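Local coordinates for ATP-dependent CLP protease, putative (Plasmodium falciparum, PDB 2F6I), which probably cuts proteins into small peptides as the serine protease component of an ATP-dependent Clp machine, this chain being its catalytic domain, at residues V113-S117 with Y164-F168; N67-I71 with Y94-D98; A53-I57 with A87-I91; Q100-F104 with K122-L126. All blocks are in the same frame, centred on the assembly; numbering follows the deposited sequence.

Interaction 1: V113-S117 with Y164-F168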
loop_
_atom_site.group_PDB
_atom_site.type_symbol
_atom_site.label_atom_id
_atom_site.label_comp_id
_atom_site.label_asym_id
_atom_site.label_seq_id
_atom_site.Cartn_x
_atom_site.Cartn_y
_atom_site.Cartn_z
ATOM N N VAL C 113 13.501 35.434 -10.705
ATOM C CA VAL C 113 14.800 35.904 -11.170
ATOM C C VAL C 113 14.862 35.876 -12.694
ATOM O O VAL C 113 15.358 36.815 -13.321
ATOM C CB VAL C 113 15.943 35.040 -10.611
ATOM C CG1 VAL C 113 17.274 35.547 -11.135
ATOM C CG2 VAL C 113 15.924 35.073 -9.088
ATOM N N ILE C 114 14.363 34.795 -13.287
ATOM C CA ILE C 114 14.356 34.668 -14.740
ATOM C C ILE C 114 13.498 35.790 -15.314
ATOM O O ILE C 114 13.848 36.403 -16.323
ATOM C CB ILE C 114 13.779 33.306 -15.182
ATOM C CG1 ILE C 114 14.720 32.182 -14.744
ATOM C CG2 ILE C 114 13.585 33.283 -16.691
ATOM C CD1 ILE C 114 14.191 30.789 -15.028
ATOM N N LEU C 115 12.371 36.053 -14.661
ATOM C CA LEU C 115 11.472 37.116 -15.087
ATOM C C LEU C 115 12.238 38.438 -15.089
ATOM O O LEU C 115 12.169 39.208 -16.045
ATOM C CB LEU C 115 10.285 37.209 -14.122
ATOM C CG LEU C 115 9.341 38.411 -14.230
ATOM C CD1 LEU C 115 8.638 38.422 -15.582
ATOM C CD2 LEU C 115 8.325 38.346 -13.098
ATOM N N ALA C 116 12.985 38.675 -14.014
ATOM C CA ALA C 116 13.756 39.904 -13.852
ATOM C C ALA C 116 14.973 40.029 -14.770
ATOM O O ALA C 116 15.494 41.129 -14.962
ATOM C CB ALA C 116 14.191 40.045 -12.399
ATOM N N SER C 117 15.425 38.918 -15.339
ATOM C CA SER C 117 16.587 38.960 -16.218
ATOM C C SER C 117 16.232 39.278 -17.666
ATOM O O SER C 117 17.101 39.280 -18.535
ATOM C CB SER C 117 17.345 37.635 -16.162
ATOM O OG SER C 117 16.521 36.563 -16.577
ATOM N N TYR C 164 22.203 37.784 -7.900
ATOM C CA TYR C 164 21.725 37.966 -9.263
ATOM C C TYR C 164 20.455 38.803 -9.300
ATOM O O TYR C 164 20.288 39.647 -10.182
ATOM C CB TYR C 164 21.472 36.612 -9.934
ATOM C CG TYR C 164 22.724 35.957 -10.469
ATOM C CD1 TYR C 164 23.088 34.669 -10.077
ATOM C CD2 TYR C 164 23.552 36.630 -11.371
ATOM C CE1 TYR C 164 24.244 34.067 -10.568
ATOM C CE2 TYR C 164 24.710 36.038 -11.868
ATOM C CZ TYR C 164 25.050 34.757 -11.463
ATOM O OH TYR C 164 26.196 34.171 -11.951
ATOM N N LEU C 165 19.556 38.575 -8.347
ATOM C CA LEU C 165 18.317 39.340 -8.307
ATOM C C LEU C 165 18.642 40.792 -7.985
ATOM O O LEU C 165 18.020 41.716 -8.511
ATOM C CB LEU C 165 17.364 38.787 -7.248
ATOM C CG LEU C 165 16.014 39.510 -7.227
ATOM C CD1 LEU C 165 15.324 39.310 -8.567
ATOM C CD2 LEU C 165 15.145 38.983 -6.097
ATOM N N SER C 166 19.625 40.978 -7.113
ATOM C CA SER C 166 20.056 42.306 -6.708
ATOM C C SER C 166 20.522 43.110 -7.922
ATOM O O SER C 166 20.126 44.258 -8.105
ATOM C CB SER C 166 21.191 42.188 -5.688
ATOM O OG SER C 166 21.536 43.452 -5.152
ATOM N N SER C 167 21.349 42.497 -8.761
ATOM C CA SER C 167 21.860 43.175 -9.946
ATOM C C SER C 167 20.786 43.425 -11.006
ATOM O O SER C 167 21.013 44.172 -11.955
ATOM C CB SER C 167 22.999 42.366 -10.567
ATOM O OG SER C 167 22.502 41.224 -11.243
ATOM N N PHE C 168 19.619 42.807 -10.844
ATOM C CA PHE C 168 18.527 42.970 -11.803
ATOM C C PHE C 168 17.478 43.979 -11.342
ATOM O O PHE C 168 16.790 44.585 -12.160
ATOM C CB PHE C 168 17.818 41.632 -12.043
ATOM C CG PHE C 168 18.669 40.589 -12.712
ATOM C CD1 PHE C 168 18.372 39.238 -12.549
ATOM C CD2 PHE C 168 19.745 40.945 -13.519
ATOM C CE1 PHE C 168 19.133 38.257 -13.175
ATOM C CE2 PHE C 168 20.514 39.970 -14.152
ATOM C CZ PHE C 168 20.207 38.623 -13.979
#
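The aromatic ring of F168 pushes into the notch between V113 and S117 and is met there from two directions. The V113 side chain runs at about a right angle to F168 and brings CG1 to the ring's edge, in its plane, 3.9 Å from CE1. S117 instead covers part of one face: its CA stands above the ring toward the rim, and S117 CB lies 3.5 Å from F168 CE1. The opposite face has the carbonyl oxygen of Y164 near its rim, from the preceding turn of the same helix. F168 CG lies beside the backbone N, anti to the carbonyl carbon (chi1 -66°), which swings the ring toward V113 and S117. The helix itself stands near enough to put F168 CB 4.0 Å from A116 CB. Alanine suits this position because its single methyl lets the two helices come close, with the CA atoms of A116 and F168 6.0 Å apart. The same methyl rests on L165 CD1 at 4.1 Å, while V113 CG2 touches that leucine branch from one turn earlier. S117 can be polar in this apolar setting because its OG folds back on its own chain and donates to I114 O (2.7 Å); S117 N also bonds that oxygen, and both donors come from the same face of its carbonyl plane. The contact thus closes the end of helix 109-116 against long helix 151-169. R123 of strand 123-125 bonds both A116 O and F168 O, S117 leans on helix 82-94, and L165 on helix 173-181.

Interaction 2: N67-I71 with Y94-D98; sequences NHNDI and YIKSD
H68 and K96 meet because H68 CG lies beside its backbone N (chi1 -64°), laying the imidazole along K96, whose chain bends at chi2 (52°) and carries its ammonium group away. K96 CB sits over the ring face, 3.5 Å from the centroid, in a CH-pi contact; the two side chains run together and point the same way. Lysine fits this exposed edge, since its methylenes cover the ring while its charge stays in reach of water. Further in, I71 and I95 approach tip to tip, their CD1 atoms 4.0 Å apart, and I71 CD1 also rests on S97 CB at 3.8 Å. The small serine lets the two loops close up, and its hydroxyl is held by D64 and R40. One backbone bond joins the segments, I71 N to D98 O (2.9 Å), almost straight at 174°. A water adds a bridge: it donates to H68 O and D70 OD1 and accepts from D98 N. The carboxylate planes of D70 and D98 are nearly parallel, with the OD1 atoms 5.1 Å apart, and any repulsion is probably eased by K119 and K122, which both form salt bridges with D70. The contact ties the loop between helix 50-66 and strand 71-77 to the one between helix 82-94 and strand 99-104, where these two neighbouring parallel strands begin.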
loop_
_atom_site.group_PDB
_atom_site.type_symbol
_atom_site.label_atom_id
_atom_site.label_comp_id
_atom_site.label_asym_id
_atom_site.label_seq_id
_atom_site.Cartn_x
_atom_site.Cartn_y
_atom_site.Cartn_z
ATOM N N ASN C 67 17.553 32.261 -35.905
ATOM C CA ASN C 67 17.913 33.660 -36.098
ATOM C C ASN C 67 18.123 34.259 -34.713
ATOM O O ASN C 67 18.102 33.540 -33.716
ATOM C CB ASN C 67 16.814 34.420 -36.841
ATOM C CG ASN C 67 15.478 34.348 -36.138
ATOM O OD1 ASN C 67 14.609 33.560 -36.512
ATOM N ND2 ASN C 67 15.308 35.164 -35.105
ATOM N N HIS C 68 18.326 35.567 -34.639
ATOM C CA HIS C 68 18.551 36.202 -33.347
ATOM C C HIS C 68 17.510 37.244 -32.982
ATOM O O HIS C 68 17.802 38.198 -32.263
ATOM C CB HIS C 68 19.947 36.823 -33.308
ATOM C CG HIS C 68 21.055 35.819 -33.407
ATOM N ND1 HIS C 68 22.380 36.180 -33.524
ATOM C CD2 HIS C 68 21.033 34.465 -33.403
ATOM C CE1 HIS C 68 23.126 35.092 -33.589
ATOM N NE2 HIS C 68 22.333 34.038 -33.517
ATOM N N ASN C 69 16.291 37.060 -33.474
ATOM C CA ASN C 69 15.218 37.991 -33.161
ATOM C C ASN C 69 14.791 37.765 -31.717
ATOM O O ASN C 69 15.247 36.828 -31.065
ATOM C CB ASN C 69 14.026 37.780 -34.100
ATOM C CG ASN C 69 14.392 37.988 -35.556
ATOM O OD1 ASN C 69 15.110 38.930 -35.900
ATOM N ND2 ASN C 69 13.893 37.115 -36.423
ATOM N N ASP C 70 13.913 38.624 -31.219
ATOM C CA ASP C 70 13.442 38.514 -29.846
ATOM C C ASP C 70 12.634 37.253 -29.545
ATOM O O ASP C 70 11.793 36.823 -30.337
ATOM C CB ASP C 70 12.615 39.752 -29.485
ATOM C CG ASP C 70 13.479 40.961 -29.175
ATOM O OD1 ASP C 70 14.523 41.137 -29.840
ATOM O OD2 ASP C 70 13.109 41.740 -28.272
ATOM N N ILE C 71 12.915 36.666 -28.387
ATOM C CA ILE C 71 12.220 35.479 -27.913
ATOM C C ILE C 71 11.340 35.929 -26.746
ATOM O O ILE C 71 11.821 36.586 -25.820
ATOM C CB ILE C 71 13.211 34.408 -27.399
ATOM C CG1 ILE C 71 14.072 33.892 -28.552
ATOM C CG2 ILE C 71 12.449 33.263 -26.747
ATOM C CD1 ILE C 71 15.144 32.908 -28.122
ATOM N N TYR C 94 23.564 33.473 -22.654
ATOM C CA TYR C 94 24.532 32.882 -23.567
ATOM C C TYR C 94 24.103 33.158 -25.010
ATOM O O TYR C 94 24.923 33.522 -25.854
ATOM C CB TYR C 94 24.620 31.370 -23.342
ATOM C CG TYR C 94 25.601 30.660 -24.252
ATOM C CD1 TYR C 94 25.410 29.322 -24.598
ATOM C CD2 TYR C 94 26.721 31.317 -24.760
ATOM C CE1 TYR C 94 26.308 28.656 -25.428
ATOM C CE2 TYR C 94 27.627 30.659 -25.591
ATOM C CZ TYR C 94 27.413 29.331 -25.920
ATOM O OH TYR C 94 28.297 28.678 -26.746
ATOM N N ILE C 95 22.813 32.991 -25.281
ATOM C CA ILE C 95 22.286 33.209 -26.620
ATOM C C ILE C 95 22.307 34.682 -27.022
ATOM O O ILE C 95 22.294 35.572 -26.172
ATOM C CB ILE C 95 20.840 32.668 -26.748
ATOM C CG1 ILE C 95 19.905 33.422 -25.805
ATOM C CG2 ILE C 95 20.819 31.184 -26.419
ATOM C CD1 ILE C 95 18.449 33.039 -25.953
ATOM N N LYS C 96 22.347 34.926 -28.327
ATOM C CA LYS C 96 22.373 36.281 -28.861
ATOM C C LYS C 96 21.008 36.953 -28.768
ATOM O O LYS C 96 20.914 38.133 -28.428
ATOM C CB LYS C 96 22.843 36.261 -30.320
ATOM C CG LYS C 96 24.354 36.389 -30.493
ATOM C CD LYS C 96 25.117 35.384 -29.644
ATOM C CE LYS C 96 26.617 35.646 -29.687
ATOM N NZ LYS C 96 27.363 34.748 -28.759
ATOM N N SER C 97 19.957 36.194 -29.067
ATOM C CA SER C 97 18.595 36.712 -29.025
ATOM C C SER C 97 18.262 37.342 -27.679
ATOM O O SER C 97 18.663 36.847 -26.627
ATOM C CB SER C 97 17.588 35.593 -29.301
ATOM O OG SER C 97 17.766 35.038 -30.587
ATOM N N ASP C 98 17.527 38.446 -27.722
ATOM C CA ASP C 98 17.112 39.115 -26.503
ATOM C C ASP C 98 15.829 38.437 -26.049
ATOM O O ASP C 98 15.061 37.930 -26.867
ATOM C CB ASP C 98 16.874 40.599 -26.763
ATOM C CG ASP C 98 18.165 41.397 -26.795
ATOM O OD1 ASP C 98 19.089 41.006 -27.538
ATOM O OD2 ASP C 98 18.260 42.417 -26.080
HETATM O O HOH W 1 17.017 39.982 -30.168
#

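Interaction 3: A53-I57 with A87-I91; sequences ADELI and AILDI
Two successive beta-alpha-beta crossovers of the ClpP fold place helices 50-66 and 82-94 next to each other, and this contact is the seam between them. Locally their axes run 9.9 Å apart and are parallel to within 4°. The side chains that meet are all apolar, hence no hydrogen bond crosses. At one end I88 CD1 fits between A53 CB (3.8 Å) and L56 CD2 (3.7 Å), with the leucine crossing the isoleucine at about a right angle. One turn on, I57 and I91 also cross nearly perpendicularly. I57 CG1 lies beside the backbone N (chi1 -71°) and CG2 anti to it, which puts both branches toward I91 CG1, 3.6 Å from I57 CG2. I57 CD1 meanwhile extends back to A87 CB at 4.2 Å. Branched isoleucines fill the gap between the helices with two arms each, while A53 and A87 leave room for the long CD1 ends of their partners. L56 continues the apolar layer down onto I42 and L44 of strand 41-44. The two helices also meet the second subunit, with I57 against its F104 and I91 against its L126, so the seam lies between the central sheet and a subunit interface.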
loop_
_atom_site.group_PDB
_atom_site.type_symbol
_atom_site.label_atom_id
_atom_site.label_comp_id
_atom_site.label_asym_id
_atom_site.label_seq_id
_atom_site.Cartn_x
_atom_site.Cartn_y
_atom_site.Cartn_z
ATOM N N ALA C 53 13.774 22.256 -17.256
ATOM C CA ALA C 53 14.917 23.122 -17.512
ATOM C C ALA C 53 15.631 22.651 -18.777
ATOM O O ALA C 53 16.079 23.458 -19.589
ATOM C CB ALA C 53 15.873 23.095 -16.327
ATOM N N ASP C 54 15.725 21.335 -18.938
ATOM C CA ASP C 54 16.379 20.746 -20.102
ATOM C C ASP C 54 15.635 21.077 -21.388
ATOM O O ASP C 54 16.248 21.393 -22.405
ATOM C CB ASP C 54 16.475 19.226 -19.941
ATOM C CG ASP C 54 16.928 18.528 -21.216
ATOM O OD1 ASP C 54 18.044 18.824 -21.699
ATOM O OD2 ASP C 54 16.165 17.679 -21.735
ATOM N N GLU C 55 14.310 21.007 -21.343
ATOM C CA GLU C 55 13.505 21.298 -22.520
ATOM C C GLU C 55 13.624 22.773 -22.894
ATOM O O GLU C 55 13.848 23.112 -24.055
ATOM C CB GLU C 55 12.039 20.946 -22.259
ATOM C CG GLU C 55 11.834 19.556 -21.689
ATOM C CD GLU C 55 10.368 19.209 -21.503
ATOM O OE1 GLU C 55 9.617 20.052 -20.960
ATOM O OE2 GLU C 55 9.969 18.088 -21.892
ATOM N N LEU C 56 13.474 23.645 -21.902
ATOM C CA LEU C 56 13.556 25.082 -22.132
ATOM C C LEU C 56 14.907 25.469 -22.726
ATOM O O LEU C 56 14.975 26.281 -23.649
ATOM C CB LEU C 56 13.324 25.840 -20.821
ATOM C CG LEU C 56 13.247 27.365 -20.911
ATOM C CD1 LEU C 56 12.166 27.769 -21.902
ATOM C CD2 LEU C 56 12.951 27.941 -19.536
ATOM N N ILE C 57 15.979 24.887 -22.195
ATOM C CA ILE C 57 17.317 25.173 -22.695
ATOM C C ILE C 57 17.432 24.705 -24.144
ATOM O O ILE C 57 17.924 25.437 -25.002
ATOM C CB ILE C 57 18.397 24.480 -21.835
ATOM C CG1 ILE C 57 18.476 25.163 -20.470
ATOM C CG2 ILE C 57 19.751 24.535 -22.538
ATOM C CD1 ILE C 57 19.470 24.532 -19.520
ATOM N N ALA C 87 21.038 27.398 -14.397
ATOM C CA ALA C 87 21.451 26.841 -15.680
ATOM C C ALA C 87 20.676 27.559 -16.777
ATOM O O ALA C 87 21.239 27.951 -17.801
ATOM C CB ALA C 87 21.161 25.352 -15.725
ATOM N N ILE C 88 19.376 27.728 -16.554
ATOM C CA ILE C 88 18.533 28.413 -17.521
ATOM C C ILE C 88 19.001 29.859 -17.655
ATOM O O ILE C 88 18.999 30.424 -18.750
ATOM C CB ILE C 88 17.053 28.394 -17.085
ATOM C CG1 ILE C 88 16.521 26.960 -17.136
ATOM C CG2 ILE C 88 16.231 29.296 -17.983
ATOM C CD1 ILE C 88 15.078 26.821 -16.692
ATOM N N LEU C 89 19.414 30.447 -16.536
ATOM C CA LEU C 89 19.892 31.824 -16.528
ATOM C C LEU C 89 21.146 31.941 -17.399
ATOM O O LEU C 89 21.280 32.887 -18.177
ATOM C CB LEU C 89 20.201 32.270 -15.095
ATOM C CG LEU C 89 20.307 33.775 -14.843
ATOM C CD1 LEU C 89 18.962 34.434 -15.117
ATOM C CD2 LEU C 89 20.732 34.028 -13.402
ATOM N N ASP C 90 22.058 30.978 -17.268
ATOM C CA ASP C 90 23.281 30.983 -18.063
ATOM C C ASP C 90 22.939 30.954 -19.547
ATOM O O ASP C 90 23.472 31.743 -20.331
ATOM C CB ASP C 90 24.166 29.773 -17.733
ATOM C CG ASP C 90 25.062 30.009 -16.531
ATOM O OD1 ASP C 90 25.391 31.181 -16.253
ATOM O OD2 ASP C 90 25.455 29.020 -15.876
ATOM N N ILE C 91 22.051 30.039 -19.925
ATOM C CA ILE C 91 21.634 29.901 -21.313
ATOM C C ILE C 91 20.994 31.200 -21.787
ATOM O O ILE C 91 21.228 31.649 -22.910
ATOM C CB ILE C 91 20.626 28.735 -21.477
ATOM C CG1 ILE C 91 21.299 27.413 -21.097
ATOM C CG2 ILE C 91 20.122 28.665 -22.912
ATOM C CD1 ILE C 91 22.537 27.092 -21.918
#

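Interaction 4: Q100-F104 with K122-L126; sequences QTISF and KRKSL
Backbone hydrogen bonds pair I102 and S103 with K124 and S125 on neighbouring parallel strands. K124 N gives a short, nearly straight bond to T101 O (2.7 Å, 176°), and L126 N reaches S103 O at 2.9 Å; both carbonyls point almost directly at their donors. S103 N bonds K124 O at 3.0 Å but comes from above that carbonyl's plane, whereas T101 N to K122 O is weak. Between them run CA-H...O contacts, such as I102 CA to K124 O (3.4 Å).

An apolar contact closes one end. F104 and L126 lie side by side and point the same way, L126 CD1 pressing on F104 CB at 3.4 Å; the phenyl ring itself leads off toward a neighbouring subunit. At the other end two polar residues pack through their first carbons, Q100 CB and K122 CB lying 3.6 Å apart, and their long chains go on from there.

Polar side chains suit the face of T101, S103, R123 and S125 because backbone carbonyls of helices 109-116 and 151-169 lie there as acceptors. T101 OG1 stands between its backbone N and carbonyl carbon (chi1 56°), alongside R123 CG, and bonds L115 O. The R123 guanidinium serves both helices and forms a salt bridge with D198. The small hydroxyls of S103 and S125 lie 3.0 Å apart, and S125 OG bonds L126 O.

Strands 99-104 and 123-125, with the connection between them through strand 106-107 and helix 109-116, form a beta-alpha-beta crossover; the ClpP/crotonase fold is built from repeated beta-beta-alpha units.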
loop_
_atom_site.group_PDB
_atom_site.type_symbol
_atom_site.label_atom_id
_atom_site.label_comp_id
_atom_site.label_asym_id
_atom_site.label_seq_id
_atom_site.Cartn_x
_atom_site.Cartn_y
_atom_site.Cartn_z
ATOM N N GLN C 100 12.257 38.835 -23.897
ATOM C CA GLN C 100 11.308 39.658 -23.168
ATOM C C GLN C 100 10.455 38.713 -22.336
ATOM O O GLN C 100 9.929 37.722 -22.838
ATOM C CB GLN C 100 10.448 40.511 -24.105
ATOM C CG GLN C 100 9.799 39.805 -25.260
ATOM C CD GLN C 100 8.975 40.767 -26.101
ATOM O OE1 GLN C 100 7.864 41.143 -25.724
ATOM N NE2 GLN C 100 9.530 41.190 -27.234
ATOM N N THR C 101 10.350 39.019 -21.048
ATOM C CA THR C 101 9.605 38.191 -20.114
ATOM C C THR C 101 8.261 38.778 -19.705
ATOM O O THR C 101 8.150 39.969 -19.416
ATOM C CB THR C 101 10.432 37.954 -18.838
ATOM O OG1 THR C 101 10.802 39.216 -18.271
ATOM C CG2 THR C 101 11.689 37.165 -19.159
ATOM N N ILE C 102 7.241 37.928 -19.686
ATOM C CA ILE C 102 5.901 38.337 -19.292
ATOM C C ILE C 102 5.386 37.332 -18.270
ATOM O O ILE C 102 5.288 36.134 -18.547
ATOM C CB ILE C 102 4.939 38.376 -20.493
ATOM C CG1 ILE C 102 5.465 39.362 -21.540
ATOM C CG2 ILE C 102 3.547 38.795 -20.030
ATOM C CD1 ILE C 102 4.559 39.527 -22.748
ATOM N N SER C 103 5.065 37.819 -17.079
ATOM C CA SER C 103 4.583 36.949 -16.023
ATOM C C SER C 103 3.093 37.090 -15.791
ATOM O O SER C 103 2.513 38.151 -16.011
ATOM C CB SER C 103 5.302 37.266 -14.715
ATOM O OG SER C 103 4.876 38.522 -14.214
ATOM N N PHE C 104 2.480 35.998 -15.358
ATOM C CA PHE C 104 1.067 35.989 -15.023
ATOM C C PHE C 104 0.824 34.837 -14.061
ATOM O O PHE C 104 1.592 33.878 -14.028
ATOM C CB PHE C 104 0.175 35.878 -16.272
ATOM C CG PHE C 104 0.336 34.603 -17.050
ATOM C CD1 PHE C 104 1.024 34.597 -18.260
ATOM C CD2 PHE C 104 -0.254 33.421 -16.611
ATOM C CE1 PHE C 104 1.119 33.434 -19.027
ATOM C CE2 PHE C 104 -0.164 32.253 -17.369
ATOM C CZ PHE C 104 0.524 32.261 -18.580
ATOM N N LYS C 122 11.833 45.386 -21.288
ATOM C CA LYS C 122 10.924 44.404 -21.866
ATOM C C LYS C 122 10.485 43.327 -20.881
ATOM O O LYS C 122 10.182 42.201 -21.268
ATOM C CB LYS C 122 11.561 43.760 -23.100
ATOM C CG LYS C 122 11.787 44.742 -24.237
ATOM C CD LYS C 122 12.229 44.038 -25.513
ATOM C CE LYS C 122 12.415 45.036 -26.650
ATOM N NZ LYS C 122 12.799 44.379 -27.933
ATOM N N ARG C 123 10.461 43.680 -19.602
ATOM C CA ARG C 123 10.031 42.757 -18.560
ATOM C C ARG C 123 8.646 43.232 -18.151
ATOM O O ARG C 123 8.488 44.334 -17.627
ATOM C CB ARG C 123 10.987 42.810 -17.370
ATOM C CG ARG C 123 12.425 42.460 -17.726
ATOM C CD ARG C 123 13.339 42.667 -16.531
ATOM N NE ARG C 123 13.217 44.023 -16.005
ATOM C CZ ARG C 123 13.760 44.436 -14.866
ATOM N NH1 ARG C 123 14.473 43.597 -14.123
ATOM N NH2 ARG C 123 13.577 45.685 -14.462
ATOM N N LYS C 124 7.641 42.401 -18.404
ATOM C CA LYS C 124 6.271 42.771 -18.087
ATOM C C LYS C 124 5.548 41.768 -17.198
ATOM O O LYS C 124 6.063 40.693 -16.886
ATOM C CB LYS C 124 5.477 42.966 -19.379
ATOM C CG LYS C 124 6.099 43.962 -20.339
ATOM C CD LYS C 124 5.243 44.138 -21.586
ATOM C CE LYS C 124 5.862 45.144 -22.543
ATOM N NZ LYS C 124 5.005 45.376 -23.741
ATOM N N SER C 125 4.337 42.139 -16.799
ATOM C CA SER C 125 3.514 41.301 -15.950
ATOM C C SER C 125 2.053 41.704 -16.058
ATOM O O SER C 125 1.734 42.889 -16.138
ATOM C CB SER C 125 3.965 41.425 -14.492
ATOM O OG SER C 125 3.014 40.845 -13.616
ATOM N N LEU C 126 1.168 40.712 -16.085
ATOM C CA LEU C 126 -0.255 40.986 -16.139
ATOM C C LEU C 126 -0.641 41.456 -14.734
ATOM O O LEU C 126 0.033 41.123 -13.759
ATOM C CB LEU C 126 -1.027 39.727 -16.548
ATOM C CG LEU C 126 -0.928 39.384 -18.039
ATOM C CD1 LEU C 126 -1.563 38.041 -18.307
ATOM C CD2 LEU C 126 -1.623 40.464 -18.858
#

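How the interactions relate
Interactions 3 and 2 follow the first crossovers of the fold: interaction 3 packs helix 50-66 on helix 82-94, and interaction 2 joins the loops that come after them, centres 14 Å apart. Interaction 4 then pairs strands 99-104 and 123-125 of the same parallel sheet, and it meets interaction 2 through a probable backbone hydrogen bond between I71 O and Q100 N. Interaction 1 packs helix 109-116, lying between those strands in the chain, on helix 151-169; its centre is 13 Å from that of interaction 4 and 15 Å from that of interaction 3, and it touches both. All four thus belong to one layered domain, whose helices also meet neighbouring subunits of the fourteen-chain assembly.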